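Local coordinates for protein Alpha/beta hydrolase (PDB 6KMO) that probably hydrolyses ester bonds as an esterase or lipase of the alpha/beta hydrolase fold, at residues M206-Y220 against T269-G283. The protein carries 2 engineered substitutions. Numbering follows the deposited sequence.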
ATOM      1  N   MET A 206      -2.325 -11.349   3.768  1.00  5.48           N
ATOM      2  CA  MET A 206      -3.430 -11.887   2.981  1.00  4.99           C
ATOM      3  C   MET A 206      -3.509 -11.069   1.703  1.00  5.43           C
ATOM      4  O   MET A 206      -3.935  -9.907   1.723  1.00  5.89           O
ATOM      5  CB  MET A 206      -4.737 -11.824   3.780  1.00  6.13           C
ATOM      6  CG  MET A 206      -4.742 -12.662   5.051  1.00  5.28           C
ATOM      7  SD  MET A 206      -6.205 -12.455   6.217  1.00  2.38           S
ATOM      8  CE  MET A 206      -7.547 -13.089   5.167  1.00  7.39           C
ATOM      9  N   LEU A 207      -3.079 -11.665   0.598  1.00  4.72           N
ATOM     10  CA  LEU A 207      -3.003 -10.978  -0.696  1.00  5.41           C
ATOM     11  C   LEU A 207      -4.293 -11.274  -1.447  1.00  4.87           C
ATOM     12  O   LEU A 207      -4.569 -12.427  -1.798  1.00  5.36           O
ATOM     13  CB  LEU A 207      -1.790 -11.450  -1.492  1.00  5.96           C
ATOM     14  CG  LEU A 207      -0.433 -11.179  -0.829  1.00  5.20           C
ATOM     15  CD1 LEU A 207       0.657 -11.879  -1.617  1.00  7.46           C
ATOM     16  CD2 LEU A 207      -0.157  -9.707  -0.720  1.00  7.07           C
ATOM     17  N   TRP A 208      -5.086 -10.227  -1.668  1.00  5.18           N
ATOM     18  CA  TRP A 208      -6.372 -10.277  -2.363  1.00  5.16           C
ATOM     19  C   TRP A 208      -7.153 -11.548  -1.979  1.00  4.88           C
ATOM     20  O   TRP A 208      -7.474 -12.384  -2.844  1.00  6.20           O
ATOM     21  CB  TRP A 208      -6.225 -10.101  -3.876  1.00  5.00           C
ATOM     22  CG  TRP A 208      -5.081 -10.828  -4.494  1.00  5.58           C
ATOM     23  CD1 TRP A 208      -5.148 -12.045  -5.097  1.00  5.81           C
ATOM     24  CD2 TRP A 208      -3.701 -10.421  -4.558  1.00  6.01           C
ATOM     25  NE1 TRP A 208      -3.899 -12.444  -5.509  1.00  6.87           N
ATOM     26  CE2 TRP A 208      -3.000 -11.454  -5.205  1.00  6.32           C
ATOM     27  CE3 TRP A 208      -2.987  -9.301  -4.122  1.00  6.86           C
ATOM     28  CZ2 TRP A 208      -1.627 -11.399  -5.420  1.00  6.11           C
ATOM     29  CZ3 TRP A 208      -1.612  -9.260  -4.344  1.00  6.91           C
ATOM     30  CH2 TRP A 208      -0.962 -10.298  -4.987  1.00  6.71           C
ATOM     31  N   PRO A 209      -7.490 -11.707  -0.702  1.00  4.98           N
ATOM     32  CA  PRO A 209      -7.999 -12.982  -0.192  1.00  4.92           C
ATOM     33  C   PRO A 209      -9.473 -13.218  -0.480  1.00  5.77           C
ATOM     34  O   PRO A 209     -10.276 -12.290  -0.628  1.00  5.93           O
ATOM     35  CB  PRO A 209      -7.812 -12.834   1.327  1.00  5.22           C
ATOM     36  CG  PRO A 209      -8.005 -11.343   1.562  1.00  5.00           C
ATOM     37  CD  PRO A 209      -7.259 -10.732   0.388  1.00  6.12           C
ATOM     38  N   VAL A 210      -9.815 -14.507  -0.496  1.00  5.81           N
ATOM     39  CA  VAL A 210     -11.191 -14.983  -0.358  1.00  5.82           C
ATOM     40  C   VAL A 210     -11.525 -15.038   1.130  1.00  6.13           C
ATOM     41  O   VAL A 210     -10.783 -15.645   1.909  1.00  6.15           O
ATOM     42  CB  VAL A 210     -11.338 -16.384  -0.971  1.00  6.19           C
ATOM     43  CG1 VAL A 210     -12.715 -16.968  -0.641  1.00  6.85           C
ATOM     44  CG2 VAL A 210     -11.072 -16.387  -2.468  1.00  6.33           C
ATOM     45  N   THR A 211     -12.639 -14.421   1.543  1.00  6.12           N
ATOM     46  CA  THR A 211     -13.017 -14.465   2.955  1.00  6.20           C
ATOM     47  C   THR A 211     -14.436 -14.956   3.217  1.00  6.03           C
ATOM     48  O   THR A 211     -14.776 -15.159   4.390  1.00  6.53           O
ATOM     49  CB  THR A 211     -12.803 -13.117   3.664  1.00  5.20           C
ATOM     50  OG1 THR A 211     -13.791 -12.213   3.173  1.00  6.74           O
ATOM     51  CG2 THR A 211     -11.399 -12.578   3.453  1.00  5.94           C
ATOM     52  N   ASP A 212     -15.268 -15.168   2.197  1.00  6.44           N
ATOM     53  CA  ASP A 212     -16.654 -15.561   2.458  1.00  7.17           C
ATOM     54  C   ASP A 212     -17.218 -16.323   1.271  1.00  7.57           C
ATOM     55  O   ASP A 212     -17.029 -15.928   0.114  1.00  8.97           O
ATOM     56  CB  ASP A 212     -17.514 -14.317   2.716  1.00  6.81           C
ATOM     57  CG  ASP A 212     -18.873 -14.616   3.320  1.00  8.51           C
ATOM     58  OD1 ASP A 212     -19.085 -15.736   3.812  1.00  8.75           O
ATOM     59  OD2 ASP A 212     -19.736 -13.680   3.297  1.00 10.99           O
ATOM     60  N   ALA A 213     -17.967 -17.385   1.563  1.00  7.37           N
ATOM     61  CA  ALA A 213     -18.695 -18.128   0.535  1.00  7.67           C
ATOM     62  C   ALA A 213     -20.034 -17.437   0.251  1.00  8.99           C
ATOM     63  O   ALA A 213     -21.116 -17.959   0.525  1.00  9.85           O
ATOM     64  CB  ALA A 213     -18.895 -19.574   0.951  1.00  8.27           C
ATOM     65  N   ASN A 214     -19.941 -16.225  -0.275  1.00  8.77           N
ATOM     66  CA  ASN A 214     -21.096 -15.441  -0.697  1.00 10.94           C
ATOM     67  C   ASN A 214     -20.671 -14.690  -1.947  1.00 10.34           C
ATOM     68  O   ASN A 214     -19.483 -14.458  -2.158  1.00 10.60           O
ATOM     69  CB  ASN A 214     -21.573 -14.470   0.376  1.00 10.91           C
ATOM     70  CG  ASN A 214     -22.518 -15.117   1.352  1.00 12.61           C
ATOM     71  OD1 ASN A 214     -23.532 -15.729   0.964  1.00 15.19           O
ATOM     72  ND2 ASN A 214     -22.187 -15.023   2.618  1.00 13.40           N
ATOM     73  N   PHE A 215     -21.645 -14.330  -2.784  1.00 10.39           N
ATOM     74  CA  PHE A 215     -21.369 -13.871  -4.144  1.00  8.68           C
ATOM     75  C   PHE A 215     -22.137 -12.606  -4.484  1.00  9.65           C
ATOM     76  O   PHE A 215     -22.368 -12.316  -5.668  1.00 11.17           O
ATOM     77  CB  PHE A 215     -21.672 -14.997  -5.135  1.00  9.57           C
ATOM     78  CG  PHE A 215     -21.055 -16.297  -4.724  1.00  8.34           C
ATOM     79  CD1 PHE A 215     -19.697 -16.489  -4.893  1.00 10.24           C
ATOM     80  CD2 PHE A 215     -21.798 -17.286  -4.115  1.00  9.48           C
ATOM     81  CE1 PHE A 215     -19.100 -17.648  -4.493  1.00  9.95           C
ATOM     82  CE2 PHE A 215     -21.202 -18.459  -3.700  1.00  9.47           C
ATOM     83  CZ  PHE A 215     -19.838 -18.632  -3.882  1.00  9.61           C
ATOM     84  N   ASP A 216     -22.453 -11.809  -3.466  1.00 10.27           N
ATOM     85  CA  ASP A 216     -23.404 -10.712  -3.593  1.00 10.43           C
ATOM     86  C   ASP A 216     -22.890  -9.385  -3.062  1.00 12.62           C
ATOM     87  O   ASP A 216     -23.689  -8.462  -2.876  1.00 13.35           O
ATOM     88  CB  ASP A 216     -24.708 -11.075  -2.879  1.00 13.28           C
ATOM     89  CG  ASP A 216     -24.492 -11.479  -1.406  1.00 26.91           C
ATOM     90  OD1 ASP A 216     -25.508 -11.732  -0.716  1.00 35.56           O
ATOM     91  OD2 ASP A 216     -23.328 -11.556  -0.920  1.00 20.05           O
ATOM     92  N   THR A 217     -21.595  -9.252  -2.800  1.00  8.82           N
ATOM     93  CA  THR A 217     -21.065  -7.944  -2.440  1.00  9.43           C
ATOM     94  C   THR A 217     -21.117  -7.009  -3.650  1.00  9.17           C
ATOM     95  O   THR A 217     -21.247  -7.431  -4.804  1.00  8.66           O
ATOM     96  CB  THR A 217     -19.620  -8.063  -1.925  1.00  7.62           C
ATOM     97  OG1 THR A 217     -18.786  -8.527  -2.981  1.00  7.82           O
ATOM     98  CG2 THR A 217     -19.548  -9.022  -0.741  1.00 11.27           C
ATOM     99  N   ALA A 218     -20.971  -5.710  -3.381  1.00  9.29           N
ATOM    100  CA  ALA A 218     -20.981  -4.750  -4.478  1.00  8.57           C
ATOM    101  C   ALA A 218     -19.868  -5.036  -5.479  1.00  9.84           C
ATOM    102  O   ALA A 218     -20.073  -4.950  -6.694  1.00  9.95           O
ATOM    103  CB  ALA A 218     -20.891  -3.321  -3.938  1.00  9.65           C
ATOM    104  N   SER A 219     -18.675  -5.391  -4.998  1.00  7.79           N
ATOM    105  CA  SER A 219     -17.602  -5.678  -5.937  1.00  7.08           C
ATOM    106  C   SER A 219     -17.867  -6.959  -6.725  1.00  7.36           C
ATOM    107  O   SER A 219     -17.497  -7.043  -7.899  1.00  8.08           O
ATOM    108  CB  SER A 219     -16.242  -5.712  -5.235  1.00  7.41           C
ATOM    109  OG  SER A 219     -16.204  -6.651  -4.158  1.00  7.32           O
ATOM    110  N   TYR A 220     -18.517  -7.951  -6.119  1.00  7.79           N
ATOM    111  CA  TYR A 220     -18.885  -9.143  -6.872  1.00  8.12           C
ATOM    112  C   TYR A 220     -19.788  -8.785  -8.039  1.00  8.00           C
ATOM    113  O   TYR A 220     -19.643  -9.334  -9.140  1.00 10.41           O
ATOM    114  CB  TYR A 220     -19.590 -10.146  -5.958  1.00  9.38           C
ATOM    115  CG  TYR A 220     -18.796 -11.397  -5.650  1.00  6.70           C
ATOM    116  CD1 TYR A 220     -18.602 -12.381  -6.605  1.00  7.39           C
ATOM    117  CD2 TYR A 220     -18.245 -11.593  -4.392  1.00  7.58           C
ATOM    118  CE1 TYR A 220     -17.871 -13.534  -6.320  1.00  7.58           C
ATOM    119  CE2 TYR A 220     -17.514 -12.726  -4.097  1.00  7.77           C
ATOM    120  CZ  TYR A 220     -17.326 -13.689  -5.052  1.00  5.97           C
ATOM    121  OH  TYR A 220     -16.618 -14.827  -4.735  1.00  6.74           O
ATOM    122  N   THR A 269      -1.741  -8.289  10.945  1.00  5.28           N
ATOM    123  CA  THR A 269      -2.115  -8.648   9.586  1.00  5.60           C
ATOM    124  C   THR A 269      -1.988  -7.478   8.626  1.00  4.27           C
ATOM    125  O   THR A 269      -2.297  -6.331   8.970  1.00  5.92           O
ATOM    126  CB  THR A 269      -3.565  -9.165   9.585  1.00  5.79           C
ATOM    127  OG1 THR A 269      -3.642 -10.394  10.313  1.00  5.94           O
ATOM    128  CG2 THR A 269      -4.093  -9.432   8.200  1.00  6.69           C
ATOM    129  N   LEU A 270      -1.546  -7.792   7.408  1.00  4.86           N
ATOM    130  CA  LEU A 270      -1.616  -6.911   6.250  1.00  4.52           C
ATOM    131  C   LEU A 270      -2.551  -7.571   5.251  1.00  5.61           C
ATOM    132  O   LEU A 270      -2.370  -8.752   4.923  1.00  5.96           O
ATOM    133  CB  LEU A 270      -0.243  -6.733   5.609  1.00  5.64           C
ATOM    134  CG  LEU A 270      -0.241  -6.020   4.250  1.00  6.16           C
ATOM    135  CD1 LEU A 270      -0.721  -4.581   4.359  1.00  6.07           C
ATOM    136  CD2 LEU A 270       1.148  -6.036   3.656  1.00  6.73           C
ATOM    137  N   ILE A 271      -3.540  -6.823   4.752  1.00  4.72           N
ATOM    138  CA  ILE A 271      -4.398  -7.276   3.660  1.00  5.12           C
ATOM    139  C   ILE A 271      -4.174  -6.345   2.484  1.00  5.72           C
ATOM    140  O   ILE A 271      -4.279  -5.126   2.633  1.00  6.39           O
ATOM    141  CB  ILE A 271      -5.882  -7.260   4.064  1.00  4.85           C
ATOM    142  CG1 ILE A 271      -6.154  -8.237   5.189  1.00  5.73           C
ATOM    143  CG2 ILE A 271      -6.760  -7.574   2.857  1.00  7.44           C
ATOM    144  CD1 ILE A 271      -7.506  -8.073   5.875  1.00  7.69           C
ATOM    145  N   GLN A 272      -3.858  -6.906   1.318  1.00  4.80           N
ATOM    146  CA  GLN A 272      -3.883  -6.139   0.073  1.00  5.56           C
ATOM    147  C   GLN A 272      -5.137  -6.513  -0.699  1.00  5.73           C
ATOM    148  O   GLN A 272      -5.482  -7.693  -0.797  1.00  5.80           O
ATOM    149  CB  GLN A 272      -2.675  -6.423  -0.821  1.00  6.16           C
ATOM    150  CG  GLN A 272      -1.333  -6.092  -0.189  1.00  5.61           C
ATOM    151  CD  GLN A 272      -0.202  -5.985  -1.194  1.00  6.14           C
ATOM    152  OE1 GLN A 272      -0.335  -6.378  -2.361  1.00  6.45           O
ATOM    153  NE2 GLN A 272       0.939  -5.471  -0.736  1.00  6.24           N
ATOM    154  N   THR A 273      -5.817  -5.515  -1.255  1.00  5.32           N
ATOM    155  CA  THR A 273      -6.924  -5.779  -2.160  1.00  5.27           C
ATOM    156  C   THR A 273      -6.670  -5.105  -3.505  1.00  4.82           C
ATOM    157  O   THR A 273      -5.904  -4.146  -3.618  1.00  6.10           O
ATOM    158  CB  THR A 273      -8.262  -5.322  -1.575  1.00  6.76           C
ATOM    159  OG1 THR A 273      -8.191  -3.911  -1.384  1.00  6.33           O
ATOM    160  CG2 THR A 273      -8.595  -6.060  -0.283  1.00  6.78           C
ATOM    161  N   ALA A 274      -7.322  -5.647  -4.526  1.00  5.80           N
ATOM    162  CA  ALA A 274      -7.303  -5.092  -5.871  1.00  5.86           C
ATOM    163  C   ALA A 274      -8.580  -4.311  -6.109  1.00  5.78           C
ATOM    164  O   ALA A 274      -9.676  -4.785  -5.785  1.00  6.52           O
ATOM    165  CB  ALA A 274      -7.204  -6.213  -6.897  1.00  6.65           C
ATOM    166  N   GLU A 275      -8.456  -3.119  -6.707  1.00  5.75           N
ATOM    167  CA  GLU A 275      -9.635  -2.274  -6.903  1.00  5.44           C
ATOM    168  C   GLU A 275     -10.692  -2.961  -7.765  1.00  5.87           C
ATOM    169  O   GLU A 275     -11.889  -2.805  -7.514  1.00  6.57           O
ATOM    170  CB  GLU A 275      -9.241  -0.926  -7.518  1.00  5.71           C
ATOM    171  CG  GLU A 275     -10.427  -0.001  -7.802  1.00  6.14           C
ATOM    172  CD  GLU A 275     -10.046   1.271  -8.518  1.00  7.25           C
ATOM    173  OE1 GLU A 275      -9.037   1.298  -9.255  1.00  7.84           O
ATOM    174  OE2 GLU A 275     -10.791   2.259  -8.321  1.00 11.05           O
ATOM    175  N   LEU A 276     -10.279  -3.696  -8.795  1.00  5.88           N
ATOM    176  CA  LEU A 276     -11.221  -4.272  -9.761  1.00  6.25           C
ATOM    177  C   LEU A 276     -11.247  -5.784  -9.610  1.00  8.07           C
ATOM    178  O   LEU A 276     -10.866  -6.509 -10.526  1.00  9.58           O
ATOM    179  CB  LEU A 276     -10.861  -3.838 -11.192  1.00  7.63           C
ATOM    180  CG  LEU A 276     -10.940  -2.316 -11.419  1.00 10.16           C
ATOM    181  CD1 LEU A 276      -9.563  -1.700 -11.376  1.00 11.39           C
ATOM    182  CD2 LEU A 276     -11.640  -1.983 -12.740  1.00 11.66           C
ATOM    183  N   ASP A 277     -11.703  -6.261  -8.452  1.00  8.64           N
ATOM    184  CA  ASP A 277     -11.705  -7.674  -8.068  1.00  6.64           C
ATOM    185  C   ASP A 277     -13.030  -7.951  -7.375  1.00  6.90           C
ATOM    186  O   ASP A 277     -13.424  -7.220  -6.465  1.00  6.60           O
ATOM    187  CB  ASP A 277     -10.518  -7.916  -7.119  1.00  7.99           C
ATOM    188  CG  ASP A 277     -10.344  -9.366  -6.666  1.00  8.12           C
ATOM    189  OD1 ASP A 277     -11.209 -10.228  -6.912  1.00  7.28           O
ATOM    190  OD2 ASP A 277      -9.275  -9.647  -6.049  1.00  8.10           O
ATOM    191  N   VAL A 278     -13.723  -9.013  -7.800  1.00  6.87           N
ATOM    192  CA  VAL A 278     -14.946  -9.420  -7.118  1.00  6.80           C
ATOM    193  C   VAL A 278     -14.726  -9.583  -5.614  1.00  5.91           C
ATOM    194  O   VAL A 278     -15.631  -9.307  -4.828  1.00  6.45           O
ATOM    195  CB  VAL A 278     -15.558 -10.702  -7.721  1.00  7.18           C
ATOM    196  CG1 VAL A 278     -16.047 -10.450  -9.147  1.00  7.48           C
ATOM    197  CG2 VAL A 278     -14.589 -11.874  -7.674  1.00  6.45           C
ATOM    198  N   LEU A 279     -13.542 -10.034  -5.198  1.00  5.68           N
ATOM    199  CA  LEU A 279     -13.218 -10.300  -3.804  1.00  5.49           C
ATOM    200  C   LEU A 279     -12.828  -9.052  -3.025  1.00  5.66           C
ATOM    201  O   LEU A 279     -12.600  -9.133  -1.818  1.00  5.74           O
ATOM    202  CB  LEU A 279     -12.061 -11.298  -3.728  1.00  6.18           C
ATOM    203  CG  LEU A 279     -12.267 -12.631  -4.441  1.00  5.90           C
ATOM    204  CD1 LEU A 279     -10.990 -13.433  -4.316  1.00  8.10           C
ATOM    205  CD2 LEU A 279     -13.472 -13.372  -3.914  1.00  7.35           C
ATOM    206  N   ARG A 280     -12.740  -7.890  -3.669  1.00  5.49           N
ATOM    207  CA  ARG A 280     -12.231  -6.706  -2.985  1.00  5.58           C
ATOM    208  C   ARG A 280     -13.005  -6.411  -1.707  1.00  5.89           C
ATOM    209  O   ARG A 280     -12.420  -6.225  -0.636  1.00  6.18           O
ATOM    210  CB  ARG A 280     -12.336  -5.511  -3.925  1.00  6.40           C
ATOM    211  CG  ARG A 280     -11.823  -4.221  -3.350  1.00  7.33           C
ATOM    212  CD  ARG A 280     -12.304  -3.067  -4.202  1.00  6.83           C
ATOM    213  NE  ARG A 280     -13.726  -2.835  -4.036  1.00  6.97           N
ATOM    214  CZ  ARG A 280     -14.467  -2.089  -4.854  1.00  8.50           C
ATOM    215  NH1 ARG A 280     -13.949  -1.546  -5.938  1.00  8.12           N
ATOM    216  NH2 ARG A 280     -15.741  -1.886  -4.565  1.00  9.38           N
ATOM    217  N   ASP A 281     -14.327  -6.359  -1.803  1.00  5.97           N
ATOM    218  CA  ASP A 281     -15.111  -5.875  -0.675  1.00  6.80           C
ATOM    219  C   ASP A 281     -15.027  -6.822   0.518  1.00  6.72           C
ATOM    220  O   ASP A 281     -14.915  -6.364   1.663  1.00  6.71           O
ATOM    221  CB  ASP A 281     -16.553  -5.643  -1.095  1.00  6.30           C
ATOM    222  CG  ASP A 281     -16.736  -4.384  -1.909  1.00  8.68           C
ATOM    223  OD1 ASP A 281     -15.782  -3.585  -2.068  1.00  8.06           O
ATOM    224  OD2 ASP A 281     -17.886  -4.195  -2.362  1.00  9.87           O
ATOM    225  N   GLU A 282     -15.044  -8.142   0.282  1.00  6.00           N
ATOM    226  CA  GLU A 282     -14.963  -9.071   1.406  1.00  4.91           C
ATOM    227  C   GLU A 282     -13.590  -9.031   2.063  1.00  6.16           C
ATOM    228  O   GLU A 282     -13.466  -9.291   3.268  1.00  6.24           O
ATOM    229  CB  GLU A 282     -15.337 -10.485   0.966  1.00  5.22           C
ATOM    230  CG  GLU A 282     -14.301 -11.227   0.133  1.00  5.82           C
ATOM    231  CD  GLU A 282     -14.907 -12.395  -0.592  1.00  6.23           C
ATOM    232  OE1 GLU A 282     -15.857 -12.152  -1.367  1.00  7.55           O
ATOM    233  OE2 GLU A 282     -14.440 -13.547  -0.396  1.00  6.70           O
ATOM    234  N   GLY A 283     -12.544  -8.725   1.299  1.00  5.39           N
ATOM    235  CA  GLY A 283     -11.229  -8.587   1.895  1.00  6.12           C
ATOM    236  C   GLY A 283     -11.140  -7.356   2.773  1.00  6.64           C
ATOM    237  O   GLY A 283     -10.645  -7.412   3.903  1.00  6.12           O
TER
HETATM  238  O   HOH W   1      -9.847  -9.534  -1.320  1.00  6.11           O
HETATM  239  O   HOH W   2     -15.751 -15.347  -2.216  1.00  8.25           O
HETATM  240  O   HOH W   3     -18.397 -12.453  -0.497  1.00 10.12           O
HETATM  241  O   HOH W   4     -16.242  -9.505  -2.166  1.00  6.23           O
HETATM  242  O   HOH W   5     -20.254  -4.722  -0.648  1.00 18.43           O
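Glu282 OE2 is gripped by two backbone amides of the loop after strand 203-207: Thr211 N meets it on the anti lone pair at 2.8 Å, and Asp212 N comes from above the carboxylate plane at 3.2 Å. A water shared with Asp212 O and Tyr220 OH also donates to OE2, while two further waters donate to OE1, one linking it to Asn214 O and the other to Val278 O. With chi1 at 74°, Glu282 CG sits between its own N and carbonyl carbon, which turns the carboxylate into this loop.

Ser219 OG works both ways, giving its proton to Val278 O (2.8 Å) and accepting from Asp281 N (3.0 Å); Asp281 OD2 accepts from Ser219 N, which comes from above the carboxylate plane. Val278 CB lies over one face of the Tyr220 ring, 3.9 Å from its centroid, and Leu279 CD1 presses tightly on Val210 CG2.

Strands 203-207 and 269-274 pair in parallel through Met206 N to Leu270 O and Gln272 N to Met206 O; Trp208 N to Gln272 O (2.7 Å) continues this just beyond the strand. Asp277 OD2 accepts from His307 ND1, consistent with the acid-histidine pair of an alpha/beta hydrolase triad. Ser219 and Tyr220 hold adjacent Val278, while Glu282 ties down the Thr211-Asp212 loop; two amides and three waters would favour the charged form of its buried carboxylate.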